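Local coordinates for protein putative oxidoreductase yhhX (Escherichia coli K-12, PDB 3F4L) that probably acts as an NADP-dependent oxidoreductase of the Gfo/Idh/MocA family, perhaps with scyllo-inositol dehydrogenase activity, at residues A[27-32]-A[304-309]; A[118-123]-A[315-320]; A[171-176]-A[328-333]; A[182-187]-A[214-219]; A[249-254]-A[296-301]. All blocks are in the same frame, centred on the assembly; numbering follows the deposited sequence.

How the contacts relate
Contacts 1 and 2 tie the N-terminal Rossmann sheet to helix 300-311 and to the loop that follows it, while contacts 3, 4 and 5 lie within the C-terminal alpha/beta part. Contacts 1 and 2 meet, Thr308 CG2 lying 3.5 Å from Thr118 OG1. Contact 5 contributes the start of helix 300-311, whose later turns serve contact 1, and reaches contact 2 where Val301 CG1 is 3.6 Å from Tyr316 OH. Helix 319-331, which begins in contact 2, runs on to contact 3. Contacts 3 and 4 share helix 171-187 and join through Ile328 CD1 and Leu214 CD2, 4.1 Å apart. The centres of contacts 1 and 3 are about 31 Å apart, on opposite sides of the chain's centre.

Contact 1: residues A[27-32]-A[304-309]; sequences DSWHVA and ALYQTI
Trp29 holds CG anti to its carbonyl carbon (chi1 -59°) and Tyr306 holds CG anti to its backbone N (chi1 -173°), so that the two side chains slide past each other in opposite directions. The edge of the Tyr306 ring is turned toward the face of the five-membered ring of Trp29, in an offset edge-to-face pair with planes at 69° and centroids 5.9 Å apart. The indole meanwhile reaches the helix backbone: Trp29 CZ2 comes 3.6 Å from Tyr306 N, which lies at the ring's edge. Beside it, Leu305 crosses the indole at about a right angle, its CB 3.9 Å from Trp29 CZ2. One turn on, Ile309 CD1 meets the far corner of the benzo ring at 4.2 Å from Trp29 CH2. On the strand side of Tyr306, the carbonyl of Ser28 approaches the ring, O to CE1 3.7 Å. No hydrogen bond crosses; the join is made by packing. Strand and helix segments run nearly perpendicular to each other. Helix 300-311 thus lies against the Rossmann sheet, where Trp29 also touches Ile3 and Cys5 of strand 3-8, Leu305 reaches Leu68 of strand 66-71 and Leu93 of strand 91-94, and Ile309 touches Asn91.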
# COMPACT_ATOMS: atom_id res chain seq x y z
N ASP A 27 11.37 -42.20 -7.72
CA ASP A 27 12.70 -42.51 -8.24
C ASP A 27 13.77 -41.71 -7.51
O ASP A 27 14.97 -41.98 -7.66
CB ASP A 27 12.77 -42.23 -9.75
CG ASP A 27 11.98 -41.00 -10.16
OD1 ASP A 27 12.12 -39.95 -9.49
OD2 ASP A 27 11.22 -41.08 -11.15
N SER A 28 13.33 -40.74 -6.70
CA SER A 28 14.24 -39.88 -5.94
C SER A 28 14.12 -40.10 -4.43
O SER A 28 15.13 -40.08 -3.71
CB SER A 28 13.93 -38.41 -6.23
OG SER A 28 13.92 -38.16 -7.62
N TRP A 29 12.90 -40.29 -3.96
CA TRP A 29 12.65 -40.49 -2.54
C TRP A 29 11.74 -41.66 -2.21
O TRP A 29 10.88 -42.03 -3.01
CB TRP A 29 12.01 -39.24 -1.94
CG TRP A 29 12.81 -38.00 -2.07
CD1 TRP A 29 12.92 -37.20 -3.18
CD2 TRP A 29 13.61 -37.40 -1.06
NE1 TRP A 29 13.74 -36.13 -2.90
CE2 TRP A 29 14.18 -36.23 -1.61
CE3 TRP A 29 13.91 -37.74 0.27
CZ2 TRP A 29 15.03 -35.40 -0.87
CZ3 TRP A 29 14.75 -36.91 1.00
CH2 TRP A 29 15.30 -35.75 0.42
N HIS A 30 11.93 -42.21 -1.02
CA HIS A 30 11.12 -43.31 -0.51
C HIS A 30 10.76 -43.00 0.93
O HIS A 30 11.64 -42.79 1.77
CB HIS A 30 11.88 -44.64 -0.56
CG HIS A 30 11.14 -45.76 0.11
ND1 HIS A 30 11.44 -46.20 1.38
CD2 HIS A 30 10.06 -46.46 -0.28
CE1 HIS A 30 10.58 -47.12 1.74
NE2 HIS A 30 9.72 -47.30 0.75
N VAL A 31 9.46 -42.93 1.23
CA VAL A 31 9.01 -42.64 2.59
C VAL A 31 9.05 -43.93 3.38
O VAL A 31 8.18 -44.79 3.24
CB VAL A 31 7.57 -42.06 2.58
CG1 VAL A 31 7.11 -41.77 4.02
CG2 VAL A 31 7.54 -40.78 1.75
N ALA A 32 10.07 -44.06 4.23
CA ALA A 32 10.25 -45.27 5.02
C ALA A 32 9.39 -45.35 6.27
O ALA A 32 8.90 -46.43 6.61
CB ALA A 32 11.72 -45.42 5.39
N ALA A 304 15.52 -29.94 -4.25
CA ALA A 304 16.67 -29.18 -3.74
C ALA A 304 17.36 -29.96 -2.63
O ALA A 304 18.60 -30.02 -2.56
CB ALA A 304 16.22 -27.81 -3.22
N LEU A 305 16.57 -30.53 -1.73
CA LEU A 305 17.12 -31.32 -0.63
C LEU A 305 17.89 -32.52 -1.20
O LEU A 305 18.91 -32.93 -0.66
CB LEU A 305 15.99 -31.80 0.29
CG LEU A 305 15.62 -30.88 1.45
CD1 LEU A 305 15.65 -29.44 1.03
CD2 LEU A 305 14.23 -31.25 1.96
N TYR A 306 17.40 -33.07 -2.30
CA TYR A 306 18.07 -34.19 -2.95
C TYR A 306 19.50 -33.77 -3.32
O TYR A 306 20.47 -34.42 -2.93
CB TYR A 306 17.33 -34.60 -4.22
CG TYR A 306 17.88 -35.86 -4.83
CD1 TYR A 306 17.57 -37.10 -4.30
CD2 TYR A 306 18.77 -35.80 -5.91
CE1 TYR A 306 18.14 -38.27 -4.81
CE2 TYR A 306 19.34 -36.97 -6.43
CZ TYR A 306 19.01 -38.19 -5.87
OH TYR A 306 19.57 -39.36 -6.36
N GLN A 307 19.62 -32.67 -4.07
CA GLN A 307 20.92 -32.18 -4.51
C GLN A 307 21.80 -31.84 -3.32
O GLN A 307 22.97 -32.21 -3.28
CB GLN A 307 20.75 -30.95 -5.40
CG GLN A 307 20.00 -31.22 -6.69
CD GLN A 307 20.15 -30.08 -7.69
OE1 GLN A 307 19.56 -30.10 -8.78
NE2 GLN A 307 20.96 -29.08 -7.33
N THR A 308 21.24 -31.12 -2.35
CA THR A 308 22.00 -30.75 -1.17
C THR A 308 22.57 -31.97 -0.46
O THR A 308 23.76 -32.03 -0.18
CB THR A 308 21.14 -29.98 -0.17
OG1 THR A 308 20.93 -28.65 -0.66
CG2 THR A 308 21.82 -29.92 1.20
N ILE A 309 21.71 -32.94 -0.17
CA ILE A 309 22.12 -34.16 0.53
C ILE A 309 23.02 -35.09 -0.29
O ILE A 309 23.99 -35.64 0.23
CB ILE A 309 20.88 -34.97 0.98
CG1 ILE A 309 20.14 -34.20 2.08
CG2 ILE A 309 21.30 -36.35 1.48
CD1 ILE A 309 18.86 -34.87 2.51

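Contact 2: residues A[118-123]-A[315-320]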
# COMPACT_ATOMS: atom_id res chain seq x y z
N THR A 118 22.08 -30.82 7.48
CA THR A 118 21.26 -29.71 7.01
C THR A 118 19.94 -29.61 7.78
O THR A 118 19.21 -30.59 7.89
CB THR A 118 20.89 -29.88 5.52
OG1 THR A 118 22.08 -29.84 4.72
CG2 THR A 118 19.93 -28.78 5.08
N VAL A 119 19.64 -28.44 8.32
CA VAL A 119 18.36 -28.22 8.99
C VAL A 119 17.80 -26.98 8.31
O VAL A 119 18.47 -25.96 8.20
CB VAL A 119 18.51 -27.99 10.51
CG1 VAL A 119 19.21 -26.66 10.80
CG2 VAL A 119 17.14 -28.01 11.16
N THR A 120 16.56 -27.06 7.83
CA THR A 120 15.97 -25.94 7.11
C THR A 120 14.45 -25.91 7.21
O THR A 120 13.82 -26.94 7.44
CB THR A 120 16.35 -26.02 5.61
OG1 THR A 120 15.73 -24.94 4.89
CG2 THR A 120 15.87 -27.34 5.00
N PRO A 121 13.85 -24.72 7.05
CA PRO A 121 12.39 -24.63 7.11
C PRO A 121 11.83 -25.05 5.74
O PRO A 121 12.59 -25.19 4.78
CB PRO A 121 12.16 -23.14 7.40
CG PRO A 121 13.29 -22.49 6.64
CD PRO A 121 14.47 -23.39 7.00
N TYR A 122 10.52 -25.26 5.67
CA TYR A 122 9.84 -25.66 4.45
C TYR A 122 9.21 -24.41 3.85
O TYR A 122 8.11 -24.02 4.24
CB TYR A 122 8.75 -26.70 4.79
CG TYR A 122 7.94 -27.24 3.63
CD1 TYR A 122 8.55 -27.87 2.54
CD2 TYR A 122 6.55 -27.18 3.64
CE1 TYR A 122 7.79 -28.42 1.50
CE2 TYR A 122 5.79 -27.72 2.61
CZ TYR A 122 6.42 -28.33 1.55
OH TYR A 122 5.66 -28.86 0.53
N GLN A 123 9.91 -23.75 2.93
CA GLN A 123 9.38 -22.54 2.30
C GLN A 123 8.94 -22.87 0.89
O GLN A 123 9.52 -22.41 -0.08
CB GLN A 123 10.46 -21.44 2.28
CG GLN A 123 10.96 -21.04 3.67
CD GLN A 123 9.86 -20.46 4.55
OE1 GLN A 123 8.74 -20.20 4.09
NE2 GLN A 123 10.17 -20.24 5.82
N ASN A 315 21.91 -25.31 0.29
CA ASN A 315 20.49 -25.47 0.62
C ASN A 315 19.69 -24.38 -0.08
O ASN A 315 20.19 -23.26 -0.25
CB ASN A 315 20.31 -25.39 2.13
CG ASN A 315 18.91 -25.78 2.58
OD1 ASN A 315 18.45 -26.89 2.31
ND2 ASN A 315 18.24 -24.87 3.27
N TYR A 316 18.46 -24.68 -0.47
CA TYR A 316 17.64 -23.70 -1.19
C TYR A 316 17.33 -22.45 -0.36
O TYR A 316 17.13 -21.37 -0.92
CB TYR A 316 16.33 -24.34 -1.70
CG TYR A 316 15.25 -24.57 -0.66
CD1 TYR A 316 15.46 -25.41 0.44
CD2 TYR A 316 14.00 -23.97 -0.79
CE1 TYR A 316 14.46 -25.65 1.37
CE2 TYR A 316 12.98 -24.20 0.14
CZ TYR A 316 13.22 -25.04 1.21
OH TYR A 316 12.22 -25.28 2.13
N VAL A 317 17.31 -22.60 0.96
CA VAL A 317 17.06 -21.48 1.85
C VAL A 317 18.35 -21.16 2.62
O VAL A 317 18.96 -22.06 3.21
CB VAL A 317 15.95 -21.80 2.89
CG1 VAL A 317 15.78 -20.63 3.86
CG2 VAL A 317 14.63 -22.07 2.18
N LYS A 318 18.76 -19.90 2.61
CA LYS A 318 19.98 -19.53 3.33
C LYS A 318 19.67 -19.31 4.81
O LYS A 318 18.58 -18.82 5.17
CB LYS A 318 20.59 -18.26 2.74
CG LYS A 318 20.84 -18.33 1.24
CD LYS A 318 21.76 -17.20 0.77
CE LYS A 318 21.20 -15.83 1.08
NZ LYS A 318 22.16 -14.76 0.67
N GLU A 319 20.62 -19.67 5.67
CA GLU A 319 20.49 -19.51 7.11
C GLU A 319 20.11 -18.07 7.47
O GLU A 319 19.20 -17.84 8.28
CB GLU A 319 21.82 -19.89 7.80
CG GLU A 319 21.78 -19.92 9.34
CD GLU A 319 23.14 -20.31 9.95
OE1 GLU A 319 23.73 -21.32 9.50
OE2 GLU A 319 23.61 -19.62 10.89
N SER A 320 20.79 -17.10 6.86
CA SER A 320 20.52 -15.69 7.13
C SER A 320 19.09 -15.28 6.81
O SER A 320 18.52 -14.42 7.47
CB SER A 320 21.49 -14.79 6.36
OG SER A 320 21.34 -14.93 4.96
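Strand 119-121, an outermost strand of the parallel Rossmann sheet within this chain, is met here by the loop leading into helix 319-331, and Tyr316 reaches across to its backbone. Its CB packs on Ala304 of helix 300-311, and CG takes the crowded position between backbone N and carbonyl carbon (chi1 77°). Val317 CG2 covers one face of the ring, over its centre. Tyr316 CE1 lies 3.8 Å from Thr120 OG1, while the carbonyl O of Gln123 sits at the ring edge, in plane, 3.9 Å from Tyr316 CE2. At the tip, Tyr316 OH accepts from Gln123 N (2.9 Å, 161° at the hydrogen) and donates weakly to Pro121 O at 2.7 Å, so the hydroxyl is held by backbone on both counts. Pro121 O also receives Thr120 OG1, on an in-plane lone pair. Pro121 and Val317 meet tip to tip. Asn315 ND2 supplies both of its bonds close to its amide plane: 3.0 Å to Thr120 OG1 and 2.9 Å to Val317 O.

Contact 3: residues A[171-176]-A[328-333]; sequences AFYGLG and ILERGF
Leu329 fills the tight part of this contact, inserted between the rings of Phe172 and Tyr173. Its CD2 sits over the centre of the Phe172 ring, 3.6 Å from the centroid and 6° off the normal, and the same methyl lies 3.4 Å from Phe172 O. Leu329 CB covers the Tyr173 ring on one face, offset toward the rim, 3.9 Å from CZ. Gly332 leaves room beside the ring, since a CB there would collide with Phe172 CE2. Helices 171-187 and 319-331 meet in this way within the C-terminal alpha/beta domain, the first with a wider pi-type turn at 172-176. Phe172 also touches Tyr195 and Ile197 of strand 192-198. An alanine in place of Phe172 removes the face on which Leu329 CD2 rests and would probably loosen the packing of the two helices. On the partly exposed side the rings meet only at their rims: Phe333 CE2 lies 3.5 Å from Tyr173 CE1, planes at 28°, and Tyr173 OH lies 3.5 Å from Glu330 CG.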
# COMPACT_ATOMS: atom_id res chain seq x y z
N ALA A 171 -2.18 -13.70 12.25
CA ALA A 171 -1.95 -13.76 10.81
C ALA A 171 -0.52 -13.41 10.40
O ALA A 171 -0.01 -13.95 9.42
CB ALA A 171 -2.95 -12.84 10.09
N PHE A 172 0.10 -12.49 11.13
CA PHE A 172 1.47 -12.08 10.82
C PHE A 172 2.43 -13.26 10.91
O PHE A 172 3.20 -13.52 9.98
CB PHE A 172 1.91 -10.94 11.74
CG PHE A 172 3.19 -10.27 11.30
CD1 PHE A 172 3.45 -10.08 9.95
CD2 PHE A 172 4.10 -9.79 12.24
CE1 PHE A 172 4.61 -9.42 9.54
CE2 PHE A 172 5.26 -9.14 11.83
CZ PHE A 172 5.52 -8.95 10.48
N TYR A 173 2.38 -14.00 12.01
CA TYR A 173 3.24 -15.18 12.15
C TYR A 173 2.74 -16.26 11.20
O TYR A 173 3.53 -16.92 10.52
CB TYR A 173 3.20 -15.73 13.58
CG TYR A 173 4.31 -15.22 14.49
CD1 TYR A 173 4.26 -13.94 15.06
CD2 TYR A 173 5.41 -16.03 14.78
CE1 TYR A 173 5.30 -13.48 15.89
CE2 TYR A 173 6.44 -15.58 15.59
CZ TYR A 173 6.39 -14.32 16.14
OH TYR A 173 7.44 -13.90 16.92
N GLY A 174 1.43 -16.41 11.13
CA GLY A 174 0.82 -17.43 10.29
C GLY A 174 1.04 -17.34 8.79
O GLY A 174 1.47 -18.31 8.17
N LEU A 175 0.77 -16.17 8.21
CA LEU A 175 0.94 -15.99 6.77
C LEU A 175 2.14 -15.15 6.39
O LEU A 175 2.74 -15.34 5.33
CB LEU A 175 -0.32 -15.37 6.17
CG LEU A 175 -1.47 -16.34 5.90
CD1 LEU A 175 -1.01 -17.39 4.90
CD2 LEU A 175 -1.91 -16.99 7.19
N GLY A 176 2.47 -14.20 7.25
CA GLY A 176 3.60 -13.33 6.98
C GLY A 176 4.89 -14.10 6.83
O GLY A 176 5.77 -13.70 6.06
N ILE A 328 12.32 -10.36 12.24
CA ILE A 328 11.32 -9.40 11.79
C ILE A 328 9.96 -9.70 12.44
O ILE A 328 9.29 -8.80 12.93
CB ILE A 328 11.19 -9.39 10.24
CG1 ILE A 328 12.48 -8.80 9.63
CG2 ILE A 328 9.99 -8.54 9.82
CD1 ILE A 328 12.56 -8.86 8.09
N LEU A 329 9.57 -10.97 12.45
CA LEU A 329 8.30 -11.34 13.06
C LEU A 329 8.27 -10.97 14.55
O LEU A 329 7.30 -10.36 15.03
CB LEU A 329 8.05 -12.85 12.88
CG LEU A 329 7.70 -13.28 11.45
CD1 LEU A 329 7.62 -14.80 11.36
CD2 LEU A 329 6.36 -12.65 11.05
N GLU A 330 9.32 -11.33 15.27
CA GLU A 330 9.40 -11.04 16.70
C GLU A 330 9.34 -9.56 17.01
O GLU A 330 8.57 -9.13 17.87
CB GLU A 330 10.70 -11.59 17.31
CG GLU A 330 10.88 -13.10 17.20
CD GLU A 330 12.03 -13.61 18.07
OE1 GLU A 330 13.13 -13.02 18.00
OE2 GLU A 330 11.82 -14.60 18.81
N ARG A 331 10.15 -8.77 16.31
CA ARG A 331 10.20 -7.34 16.55
C ARG A 331 8.92 -6.60 16.15
O ARG A 331 8.77 -5.41 16.43
CB ARG A 331 11.42 -6.73 15.85
CG ARG A 331 12.74 -7.30 16.38
CD ARG A 331 13.92 -6.41 16.00
NE ARG A 331 13.78 -5.08 16.59
CZ ARG A 331 14.60 -4.06 16.36
NH1 ARG A 331 15.63 -4.21 15.54
NH2 ARG A 331 14.38 -2.89 16.94
N GLY A 332 7.99 -7.31 15.52
CA GLY A 332 6.74 -6.68 15.14
C GLY A 332 5.90 -6.46 16.39
O GLY A 332 5.01 -5.61 16.42
N PHE A 333 6.20 -7.22 17.44
CA PHE A 333 5.47 -7.12 18.70
C PHE A 333 6.36 -6.52 19.79
O PHE A 333 6.06 -6.61 20.98
CB PHE A 333 4.95 -8.51 19.09
CG PHE A 333 3.98 -9.09 18.10
CD1 PHE A 333 2.66 -8.65 18.06
CD2 PHE A 333 4.41 -10.01 17.15
CE1 PHE A 333 1.79 -9.11 17.08
CE2 PHE A 333 3.54 -10.47 16.17
CZ PHE A 333 2.22 -10.03 16.14

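Contact 4: residues A[182-187]-A[214-219]; sequences QIISLF and LFYGDL
A beta-hairpin with a two-residue loop, strands 209-216 and 219-225 joined by a type II' turn from Tyr216 to Leu219, receives the last turn of helix 171-187. In that turn Gly217 takes the positive phi and Asp218 forms a salt bridge with Lys203 of the second subunit. The helix segment and strand 214-216 run almost parallel, 4° apart. Phe187 uses both CB and ring. Its CB lies over the centre of the Tyr216 ring, 3.5 Å from the centroid, and its carbonyl O comes 3.4 Å from Tyr216 CE2. Leu219 CD2 covers one face of the Phe187 ring, 3.6 Å from the centroid, while Leu186 CB covers the opposite face. Tyr216 OH is hydrogen-bonded to Gly188 O just past the helix end, and Ile183 CG2 packs beside this hydroxyl at 3.8 Å. Ile183 CG2 and Leu214 CD2 touch at 4.1 Å. An alanine at Tyr216 takes away the ring under Phe187 CB and the hydroxyl bonded to Gly188 O, and would probably leave the helix end less firmly held on the hairpin. On its other sides the helix meets Phe131 of helix 129-140, through Leu186 and Ser185, and helix 319-331, through Ile184.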
# COMPACT_ATOMS: atom_id res chain seq x y z
N GLN A 182 9.42 -14.73 0.80
CA GLN A 182 9.57 -14.51 -0.64
C GLN A 182 10.36 -13.22 -0.88
O GLN A 182 11.25 -13.18 -1.72
CB GLN A 182 8.20 -14.39 -1.31
CG GLN A 182 7.39 -15.67 -1.28
CD GLN A 182 6.03 -15.51 -1.94
OE1 GLN A 182 5.35 -14.51 -1.73
NE2 GLN A 182 5.61 -16.52 -2.71
N ILE A 183 10.02 -12.16 -0.15
CA ILE A 183 10.71 -10.88 -0.32
C ILE A 183 12.17 -11.02 0.09
O ILE A 183 13.08 -10.54 -0.60
CB ILE A 183 10.04 -9.74 0.51
CG1 ILE A 183 8.61 -9.50 0.02
CG2 ILE A 183 10.85 -8.47 0.42
CD1 ILE A 183 8.51 -9.29 -1.51
N ILE A 184 12.39 -11.69 1.21
CA ILE A 184 13.75 -11.90 1.69
C ILE A 184 14.59 -12.71 0.69
O ILE A 184 15.76 -12.41 0.48
CB ILE A 184 13.72 -12.58 3.09
CG1 ILE A 184 13.21 -11.56 4.13
CG2 ILE A 184 15.08 -13.11 3.47
CD1 ILE A 184 12.78 -12.16 5.44
N SER A 185 13.99 -13.72 0.07
CA SER A 185 14.73 -14.53 -0.90
C SER A 185 15.16 -13.69 -2.11
O SER A 185 16.12 -14.04 -2.79
CB SER A 185 13.89 -15.72 -1.38
OG SER A 185 12.93 -15.29 -2.35
N LEU A 186 14.45 -12.60 -2.38
CA LEU A 186 14.78 -11.74 -3.53
C LEU A 186 15.76 -10.63 -3.20
O LEU A 186 16.67 -10.33 -3.98
CB LEU A 186 13.53 -11.04 -4.08
CG LEU A 186 12.34 -11.85 -4.60
CD1 LEU A 186 11.20 -10.90 -4.99
CD2 LEU A 186 12.79 -12.68 -5.78
N PHE A 187 15.56 -10.01 -2.04
CA PHE A 187 16.36 -8.86 -1.65
C PHE A 187 17.24 -9.00 -0.42
O PHE A 187 18.10 -8.16 -0.19
CB PHE A 187 15.43 -7.66 -1.49
CG PHE A 187 14.54 -7.42 -2.69
CD1 PHE A 187 15.08 -7.15 -3.93
CD2 PHE A 187 13.15 -7.47 -2.56
CE1 PHE A 187 14.27 -6.93 -5.04
CE2 PHE A 187 12.33 -7.25 -3.66
CZ PHE A 187 12.89 -6.99 -4.91
N LEU A 214 9.39 -3.54 4.19
CA LEU A 214 10.82 -3.80 4.31
C LEU A 214 11.58 -2.85 3.41
O LEU A 214 11.34 -2.81 2.20
CB LEU A 214 11.12 -5.25 3.94
CG LEU A 214 10.64 -6.34 4.91
CD1 LEU A 214 9.12 -6.31 5.02
CD2 LEU A 214 11.10 -7.71 4.41
N PHE A 215 12.51 -2.09 3.98
CA PHE A 215 13.27 -1.15 3.19
C PHE A 215 14.68 -1.62 2.87
O PHE A 215 15.41 -2.08 3.74
CB PHE A 215 13.35 0.20 3.92
CG PHE A 215 12.01 0.80 4.23
CD1 PHE A 215 11.19 0.23 5.19
CD2 PHE A 215 11.57 1.93 3.56
CE1 PHE A 215 9.95 0.77 5.50
CE2 PHE A 215 10.33 2.49 3.85
CZ PHE A 215 9.52 1.91 4.83
N TYR A 216 15.05 -1.54 1.59
CA TYR A 216 16.39 -1.91 1.15
C TYR A 216 16.89 -0.69 0.40
O TYR A 216 16.67 -0.54 -0.80
CB TYR A 216 16.35 -3.13 0.22
CG TYR A 216 15.75 -4.37 0.83
CD1 TYR A 216 14.36 -4.58 0.82
CD2 TYR A 216 16.56 -5.36 1.38
CE1 TYR A 216 13.80 -5.75 1.35
CE2 TYR A 216 16.01 -6.53 1.91
CZ TYR A 216 14.63 -6.72 1.89
OH TYR A 216 14.08 -7.89 2.38
N GLY A 217 17.56 0.20 1.12
CA GLY A 217 18.05 1.41 0.50
C GLY A 217 16.83 2.20 0.08
O GLY A 217 15.94 2.46 0.90
N ASP A 218 16.76 2.55 -1.20
CA ASP A 218 15.63 3.31 -1.72
C ASP A 218 14.48 2.40 -2.14
O ASP A 218 13.44 2.89 -2.58
CB ASP A 218 16.08 4.13 -2.93
CG ASP A 218 17.01 5.26 -2.56
OD1 ASP A 218 16.60 6.14 -1.77
OD2 ASP A 218 18.15 5.28 -3.05
N LEU A 219 14.67 1.09 -2.02
CA LEU A 219 13.63 0.14 -2.41
C LEU A 219 12.73 -0.21 -1.23
O LEU A 219 13.21 -0.42 -0.13
CB LEU A 219 14.25 -1.15 -2.93
CG LEU A 219 13.28 -2.33 -2.95
CD1 LEU A 219 12.27 -2.14 -4.07
CD2 LEU A 219 14.05 -3.62 -3.13

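Contact 5: residues A[249-254]-A[296-301]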
# COMPACT_ATOMS: atom_id res chain seq x y z
N GLY A 249 -4.17 -12.99 -9.22
CA GLY A 249 -4.27 -14.43 -9.09
C GLY A 249 -3.09 -15.07 -8.39
O GLY A 249 -1.94 -14.69 -8.59
N ILE A 250 -3.40 -16.06 -7.56
CA ILE A 250 -2.37 -16.76 -6.80
C ILE A 250 -2.15 -18.15 -7.37
O ILE A 250 -2.98 -18.66 -8.13
CB ILE A 250 -2.79 -16.87 -5.30
CG1 ILE A 250 -1.65 -17.47 -4.47
CG2 ILE A 250 -4.05 -17.72 -5.17
CD1 ILE A 250 -1.88 -17.33 -2.97
N ASP A 251 -1.01 -18.74 -7.03
CA ASP A 251 -0.65 -20.08 -7.46
C ASP A 251 -1.86 -20.98 -7.21
O ASP A 251 -2.49 -20.88 -6.17
CB ASP A 251 0.53 -20.57 -6.64
CG ASP A 251 0.92 -21.98 -6.98
OD1 ASP A 251 1.82 -22.16 -7.82
OD2 ASP A 251 0.32 -22.90 -6.39
N GLN A 252 -2.16 -21.87 -8.16
CA GLN A 252 -3.32 -22.75 -8.06
C GLN A 252 -3.14 -24.17 -7.50
O GLN A 252 -4.10 -24.94 -7.46
CB GLN A 252 -3.99 -22.84 -9.44
CG GLN A 252 -4.59 -21.53 -9.92
CD GLN A 252 -5.76 -21.09 -9.04
OE1 GLN A 252 -6.77 -21.80 -8.94
NE2 GLN A 252 -5.62 -19.94 -8.39
N GLN A 253 -1.93 -24.52 -7.06
CA GLN A 253 -1.69 -25.85 -6.50
C GLN A 253 -2.60 -26.15 -5.32
O GLN A 253 -3.14 -27.25 -5.22
CB GLN A 253 -0.23 -25.98 -6.05
CG GLN A 253 0.78 -25.86 -7.16
CD GLN A 253 2.20 -25.91 -6.65
OE1 GLN A 253 2.72 -26.98 -6.29
NE2 GLN A 253 2.84 -24.75 -6.62
N GLU A 254 -2.78 -25.19 -4.42
CA GLU A 254 -3.63 -25.43 -3.25
C GLU A 254 -5.07 -25.66 -3.68
O GLU A 254 -5.77 -26.52 -3.12
CB GLU A 254 -3.56 -24.26 -2.28
CG GLU A 254 -4.28 -24.53 -0.96
CD GLU A 254 -4.37 -23.30 -0.06
OE1 GLU A 254 -3.35 -22.59 0.09
OE2 GLU A 254 -5.46 -23.05 0.50
N GLY A 296 4.40 -23.59 -11.04
CA GLY A 296 4.79 -23.75 -9.65
C GLY A 296 4.82 -25.22 -9.28
O GLY A 296 4.07 -26.02 -9.85
N ASP A 297 5.68 -25.58 -8.33
CA ASP A 297 5.80 -26.97 -7.90
C ASP A 297 6.45 -27.04 -6.52
O ASP A 297 7.67 -26.89 -6.39
CB ASP A 297 6.61 -27.76 -8.94
CG ASP A 297 6.78 -29.23 -8.57
OD1 ASP A 297 6.06 -29.72 -7.68
OD2 ASP A 297 7.63 -29.91 -9.19
N TYR A 298 5.63 -27.28 -5.49
CA TYR A 298 6.14 -27.34 -4.12
C TYR A 298 7.16 -28.46 -3.93
O TYR A 298 7.95 -28.43 -2.99
CB TYR A 298 5.00 -27.52 -3.12
CG TYR A 298 4.03 -26.37 -3.09
CD1 TYR A 298 4.46 -25.06 -3.33
CD2 TYR A 298 2.68 -26.56 -2.76
CE1 TYR A 298 3.59 -23.98 -3.25
CE2 TYR A 298 1.80 -25.48 -2.67
CZ TYR A 298 2.26 -24.19 -2.91
OH TYR A 298 1.41 -23.11 -2.82
N GLY A 299 7.14 -29.44 -4.84
CA GLY A 299 8.05 -30.56 -4.75
C GLY A 299 9.48 -30.17 -5.07
O GLY A 299 10.41 -30.96 -4.84
N ARG A 300 9.67 -28.97 -5.59
CA ARG A 300 11.00 -28.50 -5.92
C ARG A 300 11.84 -28.35 -4.65
O ARG A 300 13.06 -28.27 -4.72
CB ARG A 300 10.91 -27.20 -6.73
CG ARG A 300 10.56 -27.50 -8.19
CD ARG A 300 9.89 -26.35 -8.94
NE ARG A 300 10.76 -25.19 -9.08
CZ ARG A 300 10.44 -24.11 -9.79
NH1 ARG A 300 9.27 -24.06 -10.43
NH2 ARG A 300 11.28 -23.08 -9.85
N VAL A 301 11.17 -28.32 -3.50
CA VAL A 301 11.85 -28.23 -2.21
C VAL A 301 12.59 -29.56 -2.03
O VAL A 301 13.75 -29.59 -1.63
CB VAL A 301 10.83 -28.06 -1.05
CG1 VAL A 301 11.54 -28.29 0.30
CG2 VAL A 301 10.21 -26.66 -1.08
O HOH W 1 -0.95 -22.90 -4.00
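Gln253 lays its carboxamide over one face of the Tyr298 ring, with NE2 3.5 Å above the plane and offset toward the rim. From this position Gln253 OE1 accepts Tyr298 N on an in-plane lone pair, 3.0 Å away with 159° at the hydrogen. At the other end of the amide Gln253 NE2 donates to Asp251 OD1, 3.0 Å and nearly straight. Asp251 and Tyr298 point at each other tip to tip, carboxylate and ring planes 31° apart, and one water spans the gap. That water donates to Asp251 OD2 at 2.7 Å and to Tyr298 OH at 2.6 Å, and accepts from Glu254 N. Asp251 OD1 also receives Ser129 N, and Tyr298 OH bonds to Asp128 OD1; the closeness of Asp128 to Asp251 OD2 would probably raise the pKa of one of them. Gly296 has no side chain to clash with Asp251 OD1 and Gln253 NE2. Asp297 OD2 forms a salt bridge with Arg25. Both segments lead into helices, 253-258 and 300-311, and in each an aspartate before the first turn makes a capping bond typical of helix N-termini: Asp251 OD2 to Gln253 N, and Asp297 OD1 to Gly299 N.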